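Local coordinates for stage II sporulation protein SA (Bacillus subtilis, PDB 3O6Q) that acts as the toxic component of a type II toxin-antitoxin system, causing cell death during sporulation unless it is neutralised by its cognate antitoxin SpoIISB, at residues Leu19-Asn24 against Asp127-Glu132; Gly43-Tyr48 against Thr114-Asn119; Leu69-Thr74 against Gln118-Lys123. All blocks are in the same frame, centred on the assembly; numbering follows the deposited sequence.

Contact 1. Residues Leu19-Asn24 against Asp127-Glu132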
loop_
_atom_site.group_PDB
_atom_site.type_symbol
_atom_site.label_atom_id
_atom_site.label_comp_id
_atom_site.label_asym_id
_atom_site.label_seq_id
_atom_site.Cartn_x
_atom_site.Cartn_y
_atom_site.Cartn_z
ATOM N N LEU A 19 -0.674 9.539 -11.098
ATOM C CA LEU A 19 -0.940 9.966 -9.725
ATOM C C LEU A 19 -2.388 9.730 -9.345
ATOM O O LEU A 19 -2.677 9.332 -8.222
ATOM C CB LEU A 19 -0.626 11.444 -9.532
ATOM C CG LEU A 19 0.864 11.828 -9.395
ATOM C CD1 LEU A 19 1.118 13.325 -9.668
ATOM C CD2 LEU A 19 1.427 11.366 -8.018
ATOM N N HIS A 20 -3.286 9.962 -10.290
ATOM C CA HIS A 20 -4.701 9.693 -10.086
ATOM C C HIS A 20 -4.954 8.225 -9.913
ATOM O O HIS A 20 -5.613 7.796 -8.956
ATOM C CB HIS A 20 -5.521 10.211 -11.256
ATOM C CG HIS A 20 -6.020 11.595 -11.064
ATOM N ND1 HIS A 20 -5.527 12.666 -11.773
ATOM C CD2 HIS A 20 -6.982 12.091 -10.251
ATOM C CE1 HIS A 20 -6.169 13.766 -11.411
ATOM N NE2 HIS A 20 -7.053 13.447 -10.485
HETATM N N MSE A 21 -4.417 7.455 -10.835
HETATM C CA MSE A 21 -4.668 6.037 -10.855
HETATM C C MSE A 21 -4.205 5.340 -9.603
HETATM O O MSE A 21 -4.933 4.523 -9.055
HETATM C CB MSE A 21 -3.989 5.417 -12.056
HETATM C CG MSE A 21 -4.305 3.982 -12.298
HETATM SE SE MSE A 21 -3.106 3.417 -13.730
HETATM C CE MSE A 21 -4.341 3.876 -15.201
ATOM N N TYR A 22 -2.987 5.633 -9.147
ATOM C CA TYR A 22 -2.467 4.954 -7.991
ATOM C C TYR A 22 -2.986 5.547 -6.684
ATOM O O TYR A 22 -3.068 4.847 -5.688
ATOM C CB TYR A 22 -0.946 4.827 -8.090
ATOM C CG TYR A 22 -0.571 3.807 -9.163
ATOM C CD1 TYR A 22 -0.902 2.470 -9.004
ATOM C CD2 TYR A 22 0.043 4.200 -10.358
ATOM C CE1 TYR A 22 -0.616 1.529 -9.996
ATOM C CE2 TYR A 22 0.343 3.262 -11.356
ATOM C CZ TYR A 22 0.015 1.923 -11.173
ATOM O OH TYR A 22 0.319 0.991 -12.150
ATOM N N LEU A 23 -3.400 6.812 -6.682
ATOM C CA LEU A 23 -4.183 7.306 -5.561
ATOM C C LEU A 23 -5.506 6.550 -5.472
ATOM O O LEU A 23 -5.880 6.106 -4.375
ATOM C CB LEU A 23 -4.428 8.800 -5.670
ATOM C CG LEU A 23 -5.347 9.430 -4.593
ATOM C CD1 LEU A 23 -4.841 9.205 -3.213
ATOM C CD2 LEU A 23 -5.543 10.903 -4.879
ATOM N N ASN A 24 -6.202 6.378 -6.601
ATOM C CA ASN A 24 -7.489 5.634 -6.606
ATOM C C ASN A 24 -7.323 4.171 -6.171
ATOM O O ASN A 24 -8.112 3.632 -5.359
ATOM C CB ASN A 24 -8.185 5.663 -7.974
ATOM C CG ASN A 24 -8.704 7.048 -8.361
ATOM O OD1 ASN A 24 -8.878 7.928 -7.513
ATOM N ND2 ASN A 24 -8.980 7.240 -9.663
ATOM N N ASP A 127 -6.338 -3.149 -19.076
ATOM C CA ASP A 127 -6.601 -2.384 -20.277
ATOM C C ASP A 127 -6.018 -0.970 -20.205
ATOM O O ASP A 127 -5.641 -0.433 -21.241
ATOM C CB ASP A 127 -8.103 -2.334 -20.559
ATOM C CG ASP A 127 -8.600 -3.594 -21.260
ATOM O OD1 ASP A 127 -7.952 -4.053 -22.249
ATOM O OD2 ASP A 127 -9.650 -4.121 -20.827
ATOM N N SER A 128 -5.930 -0.380 -19.010
ATOM C CA SER A 128 -5.201 0.881 -18.842
ATOM C C SER A 128 -3.732 0.610 -18.548
ATOM O O SER A 128 -2.952 0.533 -19.489
ATOM C CB SER A 128 -5.825 1.794 -17.779
ATOM O OG SER A 128 -5.979 1.136 -16.546
ATOM N N ILE A 129 -3.362 0.423 -17.278
ATOM C CA ILE A 129 -1.949 0.349 -16.904
ATOM C C ILE A 129 -1.695 -0.501 -15.672
ATOM O O ILE A 129 -2.419 -0.380 -14.701
ATOM C CB ILE A 129 -1.414 1.765 -16.649
ATOM C CG1 ILE A 129 -1.012 2.419 -17.977
ATOM C CG2 ILE A 129 -0.245 1.769 -15.771
ATOM C CD1 ILE A 129 -0.838 3.938 -17.868
ATOM N N VAL A 130 -0.683 -1.364 -15.719
ATOM C CA VAL A 130 -0.158 -2.025 -14.529
ATOM C C VAL A 130 1.367 -1.896 -14.497
ATOM O O VAL A 130 2.031 -2.108 -15.491
ATOM C CB VAL A 130 -0.414 -3.569 -14.431
ATOM C CG1 VAL A 130 -1.736 -3.883 -13.772
ATOM C CG2 VAL A 130 -0.298 -4.247 -15.783
ATOM N N THR A 131 1.913 -1.591 -13.327
ATOM C CA THR A 131 3.344 -1.335 -13.158
ATOM C C THR A 131 3.833 -2.000 -11.874
ATOM O O THR A 131 3.077 -2.701 -11.194
ATOM C CB THR A 131 3.588 0.194 -13.026
ATOM O OG1 THR A 131 3.031 0.635 -11.781
ATOM C CG2 THR A 131 2.951 0.971 -14.132
ATOM N N GLU A 132 5.088 -1.725 -11.515
ATOM C CA GLU A 132 5.623 -2.046 -10.200
ATOM C C GLU A 132 4.763 -1.607 -8.984
ATOM O O GLU A 132 4.801 -2.264 -7.955
ATOM C CB GLU A 132 7.033 -1.513 -10.075
ATOM C CG GLU A 132 7.159 -0.023 -10.057
ATOM C CD GLU A 132 6.686 0.684 -11.303
ATOM O OE1 GLU A 132 6.998 0.283 -12.460
ATOM O OE2 GLU A 132 6.030 1.720 -11.111
#
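Met21 and Tyr22, consecutive residues of a long helix, both project onto the irregular segment 127-132. Met21 is present as selenomethionine. Its CG stands anti to the backbone N (chi1 -173°), carrying the chain out from the helix, and the bend comes only at the last torsion, chi3 -90°, which turns CE to meet Ser128. The selenium rests on the branch point of Ile129, with SE 3.8 Å from Ile129 CB, while Met21 CE lies 3.5 Å from Ser128 OG. The two side chains cross obliquely, the selenium lying nearest Ile129 CB and CG2.

Tyr22 makes its contact through the phenol oxygen. Its OH lies 3.7 Å from Ile129 CG2, on the methyl that also touches the selenium, and shares a hydrogen bond with Thr131, the OH to OG1 distance being 2.8 Å. The same threonine presents its methyl, with CG2 3.3 Å from Tyr22 OH. A further hydrogen bond joins the phenol to Asp134 OD2, which also takes up Thr131 N. This buried hydroxyl is thus drawn into the polar network at the start of the next helix.

Thr131 is the N-cap of helix 132-148, its OG1 bonding to Phe133 N, and the Tyr22 ring stacks on that of Phe133. The contact therefore fastens helix 7-35 to the connection between strand 118-125 and helix 132-148, beside the second subunit, whose Phe133 packs on Leu23.

Contact 2. Residues Gly43-Tyr48 against Thr114-Asn119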
loop_
_atom_site.group_PDB
_atom_site.type_symbol
_atom_site.label_atom_id
_atom_site.label_comp_id
_atom_site.label_asym_id
_atom_site.label_seq_id
_atom_site.Cartn_x
_atom_site.Cartn_y
_atom_site.Cartn_z
ATOM N N GLY A 43 -4.774 -25.662 4.911
ATOM C CA GLY A 43 -4.891 -27.122 4.991
ATOM C C GLY A 43 -4.030 -27.844 3.984
ATOM O O GLY A 43 -3.793 -29.027 4.109
ATOM N N SER A 44 -3.552 -27.126 2.986
ATOM C CA SER A 44 -2.752 -27.712 1.936
ATOM C C SER A 44 -2.269 -26.600 1.023
ATOM O O SER A 44 -2.712 -25.465 1.128
ATOM C CB SER A 44 -3.581 -28.701 1.120
ATOM O OG SER A 44 -4.607 -28.023 0.424
ATOM N N ILE A 45 -1.388 -26.960 0.100
ATOM C CA ILE A 45 -0.864 -26.023 -0.866
ATOM C C ILE A 45 -2.000 -25.466 -1.745
ATOM O O ILE A 45 -2.083 -24.256 -1.960
ATOM C CB ILE A 45 0.257 -26.666 -1.691
ATOM C CG1 ILE A 45 1.455 -26.979 -0.792
ATOM C CG2 ILE A 45 0.754 -25.707 -2.801
ATOM C CD1 ILE A 45 2.442 -28.025 -1.398
ATOM N N ASP A 46 -2.900 -26.338 -2.199
ATOM C CA ASP A 46 -4.037 -25.918 -3.040
ATOM C C ASP A 46 -5.040 -24.995 -2.327
ATOM O O ASP A 46 -5.546 -24.059 -2.949
ATOM C CB ASP A 46 -4.769 -27.131 -3.629
ATOM C CG ASP A 46 -3.909 -27.925 -4.621
ATOM O OD1 ASP A 46 -3.016 -27.322 -5.285
ATOM O OD2 ASP A 46 -4.150 -29.152 -4.747
ATOM N N ALA A 47 -5.325 -25.233 -1.047
ATOM C CA ALA A 47 -6.204 -24.333 -0.301
ATOM C C ALA A 47 -5.553 -22.962 -0.213
ATOM O O ALA A 47 -6.184 -21.930 -0.509
ATOM C CB ALA A 47 -6.498 -24.854 1.078
ATOM N N TYR A 48 -4.299 -22.952 0.225
ATOM C CA TYR A 48 -3.530 -21.729 0.297
ATOM C C TYR A 48 -3.568 -21.016 -1.049
ATOM O O TYR A 48 -3.837 -19.828 -1.105
ATOM C CB TYR A 48 -2.076 -22.030 0.702
ATOM C CG TYR A 48 -1.308 -20.832 1.232
ATOM C CD1 TYR A 48 -1.096 -20.665 2.602
ATOM C CD2 TYR A 48 -0.820 -19.857 0.381
ATOM C CE1 TYR A 48 -0.395 -19.550 3.126
ATOM C CE2 TYR A 48 -0.128 -18.745 0.890
ATOM C CZ TYR A 48 0.087 -18.603 2.269
ATOM O OH TYR A 48 0.783 -17.508 2.789
ATOM N N THR A 114 6.006 -18.572 -5.037
ATOM C CA THR A 114 6.232 -19.952 -4.562
ATOM C C THR A 114 5.532 -20.217 -3.224
ATOM O O THR A 114 5.770 -19.505 -2.261
ATOM C CB THR A 114 7.736 -20.228 -4.421
ATOM O OG1 THR A 114 8.377 -19.846 -5.635
ATOM C CG2 THR A 114 8.024 -21.681 -4.157
ATOM N N ILE A 115 4.657 -21.224 -3.198
ATOM C CA ILE A 115 4.013 -21.695 -1.972
ATOM C C ILE A 115 4.631 -23.043 -1.628
ATOM O O ILE A 115 4.504 -24.022 -2.385
ATOM C CB ILE A 115 2.476 -21.877 -2.099
ATOM C CG1 ILE A 115 1.796 -20.564 -2.591
ATOM C CG2 ILE A 115 1.883 -22.420 -0.749
ATOM C CD1 ILE A 115 0.266 -20.711 -2.943
ATOM N N GLU A 116 5.303 -23.074 -0.481
ATOM C CA GLU A 116 6.078 -24.221 -0.045
ATOM C C GLU A 116 7.013 -24.737 -1.149
ATOM O O GLU A 116 8.051 -24.131 -1.379
ATOM C CB GLU A 116 5.154 -25.304 0.538
ATOM C CG GLU A 116 4.634 -24.911 1.916
ATOM C CD GLU A 116 3.591 -25.867 2.454
ATOM O OE1 GLU A 116 3.730 -27.094 2.222
ATOM O OE2 GLU A 116 2.632 -25.393 3.116
ATOM N N THR A 117 6.641 -25.813 -1.838
ATOM C CA THR A 117 7.471 -26.366 -2.895
ATOM C C THR A 117 6.892 -26.081 -4.293
ATOM O O THR A 117 7.471 -26.491 -5.299
ATOM C CB THR A 117 7.629 -27.911 -2.738
ATOM O OG1 THR A 117 6.331 -28.518 -2.717
ATOM C CG2 THR A 117 8.397 -28.290 -1.457
ATOM N N GLN A 118 5.749 -25.398 -4.362
ATOM C CA GLN A 118 5.016 -25.278 -5.611
ATOM C C GLN A 118 5.177 -23.910 -6.233
ATOM O O GLN A 118 5.076 -22.894 -5.543
ATOM C CB GLN A 118 3.538 -25.607 -5.401
ATOM C CG GLN A 118 3.273 -27.121 -5.353
ATOM C CD GLN A 118 1.836 -27.496 -5.737
ATOM O OE1 GLN A 118 0.944 -26.635 -5.873
ATOM N NE2 GLN A 118 1.605 -28.800 -5.888
ATOM N N ASN A 119 5.425 -23.902 -7.540
ATOM C CA ASN A 119 5.652 -22.680 -8.303
ATOM C C ASN A 119 4.408 -22.174 -8.973
ATOM O O ASN A 119 3.645 -22.925 -9.556
ATOM C CB ASN A 119 6.745 -22.888 -9.349
ATOM C CG ASN A 119 8.126 -23.096 -8.704
ATOM O OD1 ASN A 119 8.362 -22.705 -7.567
ATOM N ND2 ASN A 119 9.012 -23.754 -9.416
#
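Ile45, in the first turn of a helix, drives its side chain against the hairpin turn at 115-118 and touches all four of its residues. The CA-CB bond is directed at the turn, and at CB the chain divides. With CG1 beside the backbone N (chi1 -66°), CG2 stands anti to that N and goes to Gln118 and Ile115. It lies 3.2 Å from Gln118 OE1, a close approach of methyl to amide oxygen, and 3.8 Å from Gln118 CB, so that it lies against both the root and the tip of the glutamine. On Ile115 the same methyl meets its counterpart, CG2 to CG2 at 4.0 Å. The other branch passes the Glu116 carboxylate, with Ile45 CG1 3.8 Å from Glu116 OE1. At its tip, Ile45 CD1 comes 4.1 Å from Thr117 OG1, where the two side chains cross at about a right angle.

One helical turn on, Tyr48 adds a second apolar contact. Its ring carbon CD2 lies 3.6 Å from Ile115 CD1. Gln118 OE1 also receives a weak hydrogen bond from Tyr120 OH, and the Tyr48 ring meets Tyr145 edge-to-face.

Ser44 is the N-cap of the helix and its OG accepts from Ala47 N, 3.2 Å away. In the hairpin, Ile115 and Gln118 exchange backbone hydrogen bonds around a type II' turn in which Glu116 has a positive phi. Thr114 and Ile115 also pair antiparallel with a strand of another protein's chain, presumably the antitoxin, extending the sheet. The arrangement is that of a two-residue beta hairpin with a type II' turn, its end packed against the N-terminal turn of a helix lying on the sheet.

Contact 3. Residues Leu69-Thr74 against Gln118-Lys123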
loop_
_atom_site.group_PDB
_atom_site.type_symbol
_atom_site.label_atom_id
_atom_site.label_comp_id
_atom_site.label_asym_id
_atom_site.label_seq_id
_atom_site.Cartn_x
_atom_site.Cartn_y
_atom_site.Cartn_z
ATOM N N LEU A 69 -3.682 -16.264 -10.179
ATOM C CA LEU A 69 -2.615 -17.081 -9.664
ATOM C C LEU A 69 -2.523 -18.273 -10.591
ATOM O O LEU A 69 -3.468 -19.043 -10.705
ATOM C CB LEU A 69 -2.931 -17.539 -8.244
ATOM C CG LEU A 69 -1.727 -18.210 -7.545
ATOM C CD1 LEU A 69 -0.502 -17.328 -7.603
ATOM C CD2 LEU A 69 -1.992 -18.541 -6.100
ATOM N N CYS A 70 -1.398 -18.404 -11.288
ATOM C CA CYS A 70 -1.275 -19.391 -12.335
ATOM C C CYS A 70 -0.237 -20.426 -11.936
ATOM O O CYS A 70 0.824 -20.080 -11.425
ATOM C CB CYS A 70 -0.889 -18.707 -13.654
ATOM S SG CYS A 70 -2.117 -17.578 -14.307
ATOM N N HIS A 71 -0.558 -21.699 -12.153
ATOM C CA HIS A 71 0.405 -22.757 -11.925
ATOM C C HIS A 71 1.585 -22.483 -12.839
ATOM O O HIS A 71 1.409 -21.985 -13.949
ATOM C CB HIS A 71 -0.211 -24.133 -12.212
ATOM C CG HIS A 71 -1.174 -24.601 -11.156
ATOM N ND1 HIS A 71 -0.763 -25.226 -9.995
ATOM C CD2 HIS A 71 -2.530 -24.529 -11.085
ATOM C CE1 HIS A 71 -1.823 -25.512 -9.254
ATOM N NE2 HIS A 71 -2.905 -25.093 -9.888
ATOM N N TYR A 72 2.783 -22.761 -12.356
ATOM C CA TYR A 72 3.978 -22.589 -13.155
ATOM C C TYR A 72 4.956 -23.734 -12.855
ATOM O O TYR A 72 6.136 -23.515 -12.578
ATOM C CB TYR A 72 4.585 -21.204 -12.900
ATOM C CG TYR A 72 5.610 -20.819 -13.948
ATOM C CD1 TYR A 72 5.224 -20.311 -15.181
ATOM C CD2 TYR A 72 6.960 -20.983 -13.714
ATOM C CE1 TYR A 72 6.158 -19.994 -16.157
ATOM C CE2 TYR A 72 7.896 -20.658 -14.676
ATOM C CZ TYR A 72 7.495 -20.164 -15.901
ATOM O OH TYR A 72 8.447 -19.866 -16.865
ATOM N N SER A 73 4.418 -24.955 -12.931
ATOM C CA SER A 73 5.143 -26.185 -12.650
ATOM C C SER A 73 5.487 -26.966 -13.913
ATOM O O SER A 73 6.647 -27.232 -14.206
ATOM C CB SER A 73 4.279 -27.092 -11.768
ATOM O OG SER A 73 3.983 -26.449 -10.574
ATOM N N THR A 74 4.448 -27.383 -14.626
ATOM C CA THR A 74 4.607 -28.227 -15.796
ATOM C C THR A 74 4.857 -27.329 -16.998
ATOM O O THR A 74 4.514 -26.141 -16.985
ATOM C CB THR A 74 3.362 -29.076 -16.021
ATOM O OG1 THR A 74 2.195 -28.247 -15.947
ATOM C CG2 THR A 74 3.264 -30.135 -14.949
ATOM N N GLN A 118 5.749 -25.398 -4.362
ATOM C CA GLN A 118 5.016 -25.278 -5.611
ATOM C C GLN A 118 5.177 -23.910 -6.233
ATOM O O GLN A 118 5.076 -22.894 -5.543
ATOM C CB GLN A 118 3.538 -25.607 -5.401
ATOM C CG GLN A 118 3.273 -27.121 -5.353
ATOM C CD GLN A 118 1.836 -27.496 -5.737
ATOM O OE1 GLN A 118 0.944 -26.635 -5.873
ATOM N NE2 GLN A 118 1.605 -28.800 -5.888
ATOM N N ASN A 119 5.425 -23.902 -7.540
ATOM C CA ASN A 119 5.652 -22.680 -8.303
ATOM C C ASN A 119 4.408 -22.174 -8.973
ATOM O O ASN A 119 3.645 -22.925 -9.556
ATOM C CB ASN A 119 6.745 -22.888 -9.349
ATOM C CG ASN A 119 8.126 -23.096 -8.704
ATOM O OD1 ASN A 119 8.362 -22.705 -7.567
ATOM N ND2 ASN A 119 9.012 -23.754 -9.416
ATOM N N TYR A 120 4.237 -20.868 -8.890
ATOM C CA TYR A 120 3.139 -20.185 -9.505
ATOM C C TYR A 120 3.648 -18.871 -10.091
ATOM O O TYR A 120 4.826 -18.509 -9.920
ATOM C CB TYR A 120 2.045 -19.862 -8.460
ATOM C CG TYR A 120 1.392 -21.053 -7.796
ATOM C CD1 TYR A 120 0.189 -21.536 -8.269
ATOM C CD2 TYR A 120 1.959 -21.674 -6.687
ATOM C CE1 TYR A 120 -0.436 -22.613 -7.679
ATOM C CE2 TYR A 120 1.331 -22.774 -6.071
ATOM C CZ TYR A 120 0.121 -23.235 -6.582
ATOM O OH TYR A 120 -0.562 -24.309 -6.032
ATOM N N VAL A 121 2.754 -18.177 -10.797
ATOM C CA VAL A 121 3.034 -16.850 -11.288
ATOM C C VAL A 121 1.781 -16.037 -11.063
ATOM O O VAL A 121 0.716 -16.442 -11.450
ATOM C CB VAL A 121 3.464 -16.881 -12.781
ATOM C CG1 VAL A 121 3.520 -15.498 -13.360
ATOM C CG2 VAL A 121 4.812 -17.523 -12.912
ATOM N N ILE A 122 1.902 -14.937 -10.345
ATOM C CA ILE A 122 0.815 -14.003 -10.211
ATOM C C ILE A 122 0.774 -13.173 -11.501
ATOM O O ILE A 122 1.684 -12.389 -11.763
ATOM C CB ILE A 122 1.020 -13.068 -8.996
ATOM C CG1 ILE A 122 1.074 -13.837 -7.680
ATOM C CG2 ILE A 122 -0.142 -12.059 -8.892
ATOM C CD1 ILE A 122 1.859 -13.073 -6.594
ATOM N N LYS A 123 -0.279 -13.352 -12.292
ATOM C CA LYS A 123 -0.511 -12.571 -13.494
ATOM C C LYS A 123 -1.361 -11.350 -13.233
ATOM O O LYS A 123 -2.515 -11.490 -12.861
ATOM C CB LYS A 123 -1.227 -13.433 -14.522
ATOM C CG LYS A 123 -1.460 -12.787 -15.893
ATOM C CD LYS A 123 -1.989 -13.814 -16.876
ATOM C CE LYS A 123 -2.369 -13.190 -18.214
ATOM N NZ LYS A 123 -3.084 -14.140 -19.155
#
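His71 and Tyr120 both hold CG anti to the carbonyl carbon, with chi1 -74° and -63°, and their side chains run side by side in the same direction. Tyr120 CE1 sits over one face of the imidazole, toward its rim and 3.5 Å from His71 ND1; the two ring planes are inclined by 38°. In Tyr72, CG is anti to the backbone N and meets Val121 CG2 at 3.5 Å, while the hydroxyl bonds to Asp96. Leu69 extends CD1 between Tyr120 and Ile122, 3.7 Å from Tyr120 CB and 3.8 Å from Ile122 CG1.

Cys70 and Val121 form the hydrogen-bonded pair, Cys70 N to Val121 O at 2.9 Å and Val121 N to Cys70 O at 2.8 Å. A third bond runs from Tyr72 N to Asn119 O. Cys70 SG makes a disulfide with a chain of another protein.

Leu69, Tyr120 and Ile122 pack on helix 45-61, whereas Tyr72 and Val121 touch helix 75-82. This is a pairing of neighbouring antiparallel strands, 66-71 being an edge strand within this chain, in a sheet with helices on both faces.

From the N terminus of the predicted cytoplasmic part of the toxin, helix 7-35 enters contact 1, which closes only when the chain has passed through the whole sheet and reaches the start of helix 132-148. The other two contacts are nested in that loop. Contact 2 joins the beginning of helix 45-61 to the hairpin between strands 108-115 and 118-125; contact 3, opening inside the loop of contact 2, pairs strand 66-71 with strand 118-125. Both finish on strand 118-125, sharing Gln118 and Asn119, and meet at Tyr120, whose hydroxyl packs on Ile45 and whose ring packs on Ile115. Contact 1 lies across the chain's centre from them, about 17 Å from contact 2 between nearest atoms.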